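1-acyl-sn-glycerol-3-phosphate acyltransferase (Thermotoga maritima, PDB 5KYM) probably transfers an acyl chain to lysophosphatidic acid at the membrane, forming phosphatidic acid in phospholipid synthesis. Local coordinates at residues Asn77-Ala82 / Thr179-Leu184; Ser69-Lys74 / Ile211-Asp216. All coordinates share one frame; numbering follows the deposited sequence.

Contact 1: Asn77-Ala82 / Thr179-Leu184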
loop_
_atom_site.group_PDB
_atom_site.type_symbol
_atom_site.label_atom_id
_atom_site.label_comp_id
_atom_site.label_asym_id
_atom_site.label_seq_id
_atom_site.Cartn_x
_atom_site.Cartn_y
_atom_site.Cartn_z
ATOM N N ASN A 77 -9.081 -8.407 10.222
ATOM C CA ASN A 77 -8.628 -7.789 8.977
ATOM C C ASN A 77 -9.360 -6.448 8.736
ATOM O O ASN A 77 -10.251 -6.064 9.497
ATOM C CB ASN A 77 -8.769 -8.754 7.791
ATOM C CG ASN A 77 -10.188 -9.034 7.446
ATOM O OD1 ASN A 77 -11.050 -8.911 8.318
ATOM N ND2 ASN A 77 -10.455 -9.385 6.167
ATOM N N PHE A 78 -8.972 -5.735 7.678
ATOM C CA PHE A 78 -9.547 -4.425 7.374
ATOM C C PHE A 78 -9.279 -4.074 5.911
ATOM O O PHE A 78 -8.615 -4.835 5.202
ATOM C CB PHE A 78 -9.048 -3.344 8.365
ATOM C CG PHE A 78 -7.586 -3.390 8.625
ATOM C CD1 PHE A 78 -6.693 -2.823 7.725
ATOM C CD2 PHE A 78 -7.077 -4.018 9.759
ATOM C CE1 PHE A 78 -5.293 -2.897 7.964
ATOM C CE2 PHE A 78 -5.704 -4.055 9.997
ATOM C CZ PHE A 78 -4.805 -3.497 9.110
ATOM N N ILE A 79 -9.849 -2.965 5.434
ATOM C CA ILE A 79 -9.579 -2.490 4.098
ATOM C C ILE A 79 -8.925 -1.133 4.207
ATOM O O ILE A 79 -9.578 -0.189 4.593
ATOM C CB ILE A 79 -10.837 -2.338 3.270
ATOM C CG1 ILE A 79 -11.601 -3.623 3.210
ATOM C CG2 ILE A 79 -10.455 -1.922 1.842
ATOM C CD1 ILE A 79 -13.055 -3.377 2.814
ATOM N N VAL A 80 -7.626 -1.037 3.853
ATOM C CA VAL A 80 -6.883 0.242 3.903
ATOM C C VAL A 80 -7.376 1.012 2.718
ATOM O O VAL A 80 -7.415 0.501 1.632
ATOM C CB VAL A 80 -5.340 0.068 3.892
ATOM C CG1 VAL A 80 -4.651 1.420 3.965
ATOM C CG2 VAL A 80 -4.888 -0.754 5.063
ATOM N N VAL A 81 -7.820 2.219 2.954
ATOM C CA VAL A 81 -8.241 3.060 1.902
ATOM C C VAL A 81 -7.383 4.306 1.941
ATOM O O VAL A 81 -7.389 5.059 2.909
ATOM C CB VAL A 81 -9.737 3.320 1.976
ATOM C CG1 VAL A 81 -10.190 4.444 1.012
ATOM C CG2 VAL A 81 -10.472 2.013 1.664
ATOM N N ALA A 82 -6.620 4.495 0.863
ATOM C CA ALA A 82 -5.604 5.529 0.824
ATOM C C ALA A 82 -5.694 6.310 -0.459
ATOM O O ALA A 82 -6.104 5.751 -1.480
ATOM C CB ALA A 82 -4.221 4.907 0.991
ATOM N N THR A 179 -18.994 -6.688 2.372
ATOM C CA THR A 179 -18.318 -7.610 3.293
ATOM C C THR A 179 -18.495 -7.235 4.732
ATOM O O THR A 179 -18.218 -8.067 5.594
ATOM C CB THR A 179 -16.781 -7.667 3.064
ATOM O OG1 THR A 179 -16.147 -6.401 3.333
ATOM C CG2 THR A 179 -16.484 -8.070 1.641
ATOM N N GLY A 180 -18.866 -5.985 5.001
ATOM C CA GLY A 180 -18.871 -5.475 6.353
ATOM C C GLY A 180 -17.556 -5.393 7.106
ATOM O O GLY A 180 -17.574 -5.142 8.326
ATOM N N VAL A 181 -16.406 -5.524 6.421
ATOM C CA VAL A 181 -15.109 -5.351 7.136
ATOM C C VAL A 181 -14.798 -3.837 7.282
ATOM O O VAL A 181 -15.168 -3.024 6.416
ATOM C CB VAL A 181 -13.885 -6.176 6.586
ATOM C CG1 VAL A 181 -14.281 -7.215 5.512
ATOM C CG2 VAL A 181 -12.773 -5.277 6.081
ATOM N N PRO A 182 -14.113 -3.466 8.363
ATOM C CA PRO A 182 -13.818 -2.062 8.594
ATOM C C PRO A 182 -12.796 -1.467 7.644
ATOM O O PRO A 182 -11.808 -2.102 7.304
ATOM C CB PRO A 182 -13.273 -2.011 10.026
ATOM C CG PRO A 182 -13.121 -3.420 10.475
ATOM C CD PRO A 182 -13.621 -4.343 9.428
ATOM N N VAL A 183 -13.099 -0.247 7.204
ATOM C CA VAL A 183 -12.233 0.595 6.379
ATOM C C VAL A 183 -11.281 1.341 7.308
ATOM O O VAL A 183 -11.695 1.835 8.368
ATOM C CB VAL A 183 -13.110 1.570 5.558
ATOM C CG1 VAL A 183 -12.279 2.625 4.863
ATOM C CG2 VAL A 183 -13.894 0.770 4.547
ATOM N N LEU A 184 -10.016 1.406 6.936
ATOM C CA LEU A 184 -9.006 2.120 7.758
ATOM C C LEU A 184 -8.492 3.222 6.836
ATOM O O LEU A 184 -7.641 2.956 5.995
ATOM C CB LEU A 184 -7.869 1.194 8.245
ATOM C CG LEU A 184 -6.700 1.864 8.962
ATOM C CD1 LEU A 184 -7.222 2.395 10.256
ATOM C CD2 LEU A 184 -5.448 1.054 9.163
#
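Ile79 and Val183 pair in parallel register, as do Val80 and Leu184, where strand 79-82 lies beside the start of strand 183-189 in the mixed sheet of this PlsC acyltransferase domain. The backbone supplies the polar part of the contact as a short parallel ladder. Ile79 offers its N to Pro182 O at 2.8 Å and its O to Leu184 N at 2.9 Å, so one residue is gripped on both its peptide groups. The third rung runs from Val81 N to Leu184 O at 3.1 Å, with the donor well above the carbonyl plane. A CA-H...O contact from Val183 CA gives Ile79 O a second, weaker partner.

Apolar side chains fill the two faces of the sheet. On the face of Ile79 and Val183, CG1 of Ile79 meets CG2 of Val181 at 3.5 Å, the two side chains crossing at about a right angle, and CG2 of Val81 meets CG1 of Val183 at 3.7 Å. Leu145 of helix 137-147 and Ala176 of helix 174-177 cover this side. On the face of Val80 and Leu184, the Phe78 and Leu184 side chains lie side by side and point the same way, CE1 approaching CD2 at 4.1 Å. CG2 of Val80 reaches the edge of the Phe78 ring in plane.

Polar side chains act at the entry to the ladder. Asn77 ND2 donates to Val149 O and Leu145 O, tying the segment to the end of helix 137-147. Thr179 closes an ST turn just after helix 174-177: its OG1, also bonded to Ile175 O, accepts from Val181 N at 3.2 Å, nearly straight at 170°.

Contact 2: Ser69-Lys74 / Ile211-Asp216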
loop_
_atom_site.group_PDB
_atom_site.type_symbol
_atom_site.label_atom_id
_atom_site.label_comp_id
_atom_site.label_asym_id
_atom_site.label_seq_id
_atom_site.Cartn_x
_atom_site.Cartn_y
_atom_site.Cartn_z
ATOM N N SER A 69 -0.720 5.046 14.295
ATOM C CA SER A 69 -0.468 3.610 14.395
ATOM C C SER A 69 -1.430 2.923 15.332
ATOM O O SER A 69 -1.968 1.853 15.033
ATOM C CB SER A 69 0.944 3.338 14.841
ATOM O OG SER A 69 1.832 3.969 13.928
ATOM N N GLU A 70 -1.716 3.583 16.432
ATOM C CA GLU A 70 -2.739 3.117 17.397
ATOM C C GLU A 70 -4.132 2.803 16.801
ATOM O O GLU A 70 -4.871 2.065 17.366
ATOM C CB GLU A 70 -2.837 4.097 18.580
ATOM C CG GLU A 70 -3.538 5.447 18.290
ATOM C CD GLU A 70 -2.673 6.583 17.644
ATOM O OE1 GLU A 70 -1.403 6.468 17.492
ATOM O OE2 GLU A 70 -3.346 7.612 17.350
ATOM N N ASN A 71 -4.492 3.360 15.658
ATOM C CA ASN A 71 -5.778 3.111 15.021
ATOM C C ASN A 71 -5.839 1.824 14.212
ATOM O O ASN A 71 -6.941 1.398 13.809
ATOM C CB ASN A 71 -6.147 4.271 14.079
ATOM C CG ASN A 71 -6.302 5.550 14.780
ATOM O OD1 ASN A 71 -6.538 5.561 15.948
ATOM N ND2 ASN A 71 -6.220 6.633 14.063
ATOM N N ILE A 72 -4.694 1.227 13.933
ATOM C CA ILE A 72 -4.693 0.057 13.061
ATOM C C ILE A 72 -5.333 -1.123 13.812
ATOM O O ILE A 72 -4.803 -1.496 14.840
ATOM C CB ILE A 72 -3.246 -0.334 12.677
ATOM C CG1 ILE A 72 -2.536 0.818 11.994
ATOM C CG2 ILE A 72 -3.282 -1.549 11.761
ATOM C CD1 ILE A 72 -1.086 0.611 11.796
ATOM N N PRO A 73 -6.439 -1.709 13.328
ATOM C CA PRO A 73 -7.060 -2.795 14.110
ATOM C C PRO A 73 -6.144 -3.938 14.316
ATOM O O PRO A 73 -5.226 -4.173 13.512
ATOM C CB PRO A 73 -8.201 -3.279 13.259
ATOM C CG PRO A 73 -8.478 -2.180 12.299
ATOM C CD PRO A 73 -7.181 -1.426 12.095
ATOM N N LYS A 74 -6.368 -4.632 15.435
ATOM C CA LYS A 74 -5.606 -5.819 15.809
ATOM C C LYS A 74 -6.634 -6.957 16.029
ATOM O O LYS A 74 -7.878 -6.708 16.276
ATOM C CB LYS A 74 -4.710 -5.488 17.015
ATOM C CG LYS A 74 -3.560 -4.535 16.694
ATOM C CD LYS A 74 -3.330 -3.481 17.823
ATOM C CE LYS A 74 -2.198 -2.473 17.528
ATOM N NZ LYS A 74 -2.411 -1.486 16.399
ATOM N N ILE A 211 -2.655 7.664 9.655
ATOM C CA ILE A 211 -3.617 6.621 9.839
ATOM C C ILE A 211 -4.770 7.139 10.710
ATOM O O ILE A 211 -4.558 7.598 11.806
ATOM C CB ILE A 211 -2.956 5.420 10.499
ATOM C CG1 ILE A 211 -1.675 5.022 9.754
ATOM C CG2 ILE A 211 -3.887 4.226 10.386
ATOM C CD1 ILE A 211 -0.906 3.841 10.350
ATOM N N HIS A 212 -5.989 7.058 10.201
ATOM C CA HIS A 212 -7.191 7.592 10.791
ATOM C C HIS A 212 -7.997 6.505 11.501
ATOM O O HIS A 212 -7.682 5.329 11.409
ATOM C CB HIS A 212 -8.048 8.137 9.674
ATOM C CG HIS A 212 -7.419 9.247 8.886
ATOM N ND1 HIS A 212 -7.144 10.474 9.425
ATOM C CD2 HIS A 212 -7.053 9.326 7.591
ATOM C CE1 HIS A 212 -6.604 11.251 8.505
ATOM N NE2 HIS A 212 -6.548 10.581 7.380
ATOM N N GLU A 213 -9.041 6.898 12.230
ATOM C CA GLU A 213 -9.909 5.952 12.975
ATOM C C GLU A 213 -10.724 5.063 12.040
ATOM O O GLU A 213 -11.434 5.585 11.136
ATOM C CB GLU A 213 -10.895 6.670 13.896
ATOM C CG GLU A 213 -10.322 7.261 15.154
ATOM C CD GLU A 213 -11.234 8.371 15.574
ATOM O OE1 GLU A 213 -12.461 8.168 15.868
ATOM O OE2 GLU A 213 -10.710 9.481 15.491
ATOM N N PRO A 214 -10.696 3.734 12.303
ATOM C CA PRO A 214 -11.437 2.804 11.467
ATOM C C PRO A 214 -12.932 3.147 11.329
ATOM O O PRO A 214 -13.557 3.570 12.280
ATOM C CB PRO A 214 -11.224 1.461 12.173
ATOM C CG PRO A 214 -10.590 1.729 13.481
ATOM C CD PRO A 214 -9.894 3.017 13.299
ATOM N N VAL A 215 -13.460 2.938 10.146
ATOM C CA VAL A 215 -14.871 3.240 9.820
ATOM C C VAL A 215 -15.645 1.926 9.630
ATOM O O VAL A 215 -15.119 1.007 9.046
ATOM C CB VAL A 215 -14.937 4.157 8.565
ATOM C CG1 VAL A 215 -16.302 4.272 7.993
ATOM C CG2 VAL A 215 -14.497 5.517 8.968
ATOM N N ASP A 216 -16.861 1.868 10.161
ATOM C CA ASP A 216 -17.695 0.702 10.068
ATOM C C ASP A 216 -18.716 0.944 8.975
ATOM O O ASP A 216 -19.527 1.848 9.106
ATOM C CB ASP A 216 -18.428 0.473 11.383
ATOM C CG ASP A 216 -19.143 -0.892 11.446
ATOM O OD1 ASP A 216 -19.428 -1.506 10.395
ATOM O OD2 ASP A 216 -19.382 -1.326 12.589
#
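Asn71 projects from a short 3-10 turn, residues 69-71, toward the chain that leaves strand 207-211, and its side chain illustrates how one amide can join two loops at the surface of an alpha/beta domain. Its CB lies 3.3 Å from His212 O and also meets the ring of Pro214, whose CD is 4.0 Å away. CG, anti to the residue's own carbonyl carbon (chi1 -62°), continues over the His212 carbonyl group. The OD1 branch turns toward the aliphatic CG of Glu213, a loose approach. The ND2 branch goes to the backbone of the other segment and donates to Ile211 O at 3.0 Å. This bond is bent, 132° at the hydrogen, and the donor stands above the carbonyl plane. An alanine here would probably leave Ile211 O without this donor and open a gap beside the His212 and Glu213 backbone.

The main chain of Asn71 adds a contact of its own: its O lies 3.4 Å from Pro214 CD, placing the proline ring beside the turn. The turn is closed by Ile72 N bonding to Ser69 O.

Beside the amide, the rest of the contact is largely apolar. Ile72 and Ile211 run obliquely past each other, their CD1 methyls 3.5 Å apart, and Ile211 CD1 extends to Ser69 CA at 4.1 Å. Both isoleucines also pack on Leu184 of the central sheet. The His212 side chain starts out away from residues 69-74, with NE2 bonded to Ser187 OG.

With a single bent bond from the partly exposed Asn71 to the carbonyl of the buried Ile211, the joining of these loops probably rests largely on the packing of the isoleucines and the proline ring.

In the fold
From the N terminus, the chain passes through two long helices and strand 64-67, then reaches residues 69-74, the first half of contact 2. Residues 77-82 follow after a two-residue gap and begin contact 1. After the intervening helices and short strands, residues 179-184 close contact 1, a loop of 96 residues; strand 207-211 and the segment 211-216 then close contact 2, whose larger loop encloses the first. The two do not cross, and their centres are 9 Å apart. They meet directly: Val183 O probably accepts from Val215 N, and Phe78 packs against Ile72 and Pro73. Contact 1 joins neighbouring strands within the sheet, while contact 2 joins the loop after strand 64-67 to the end of strand 207-211 and the chain beyond.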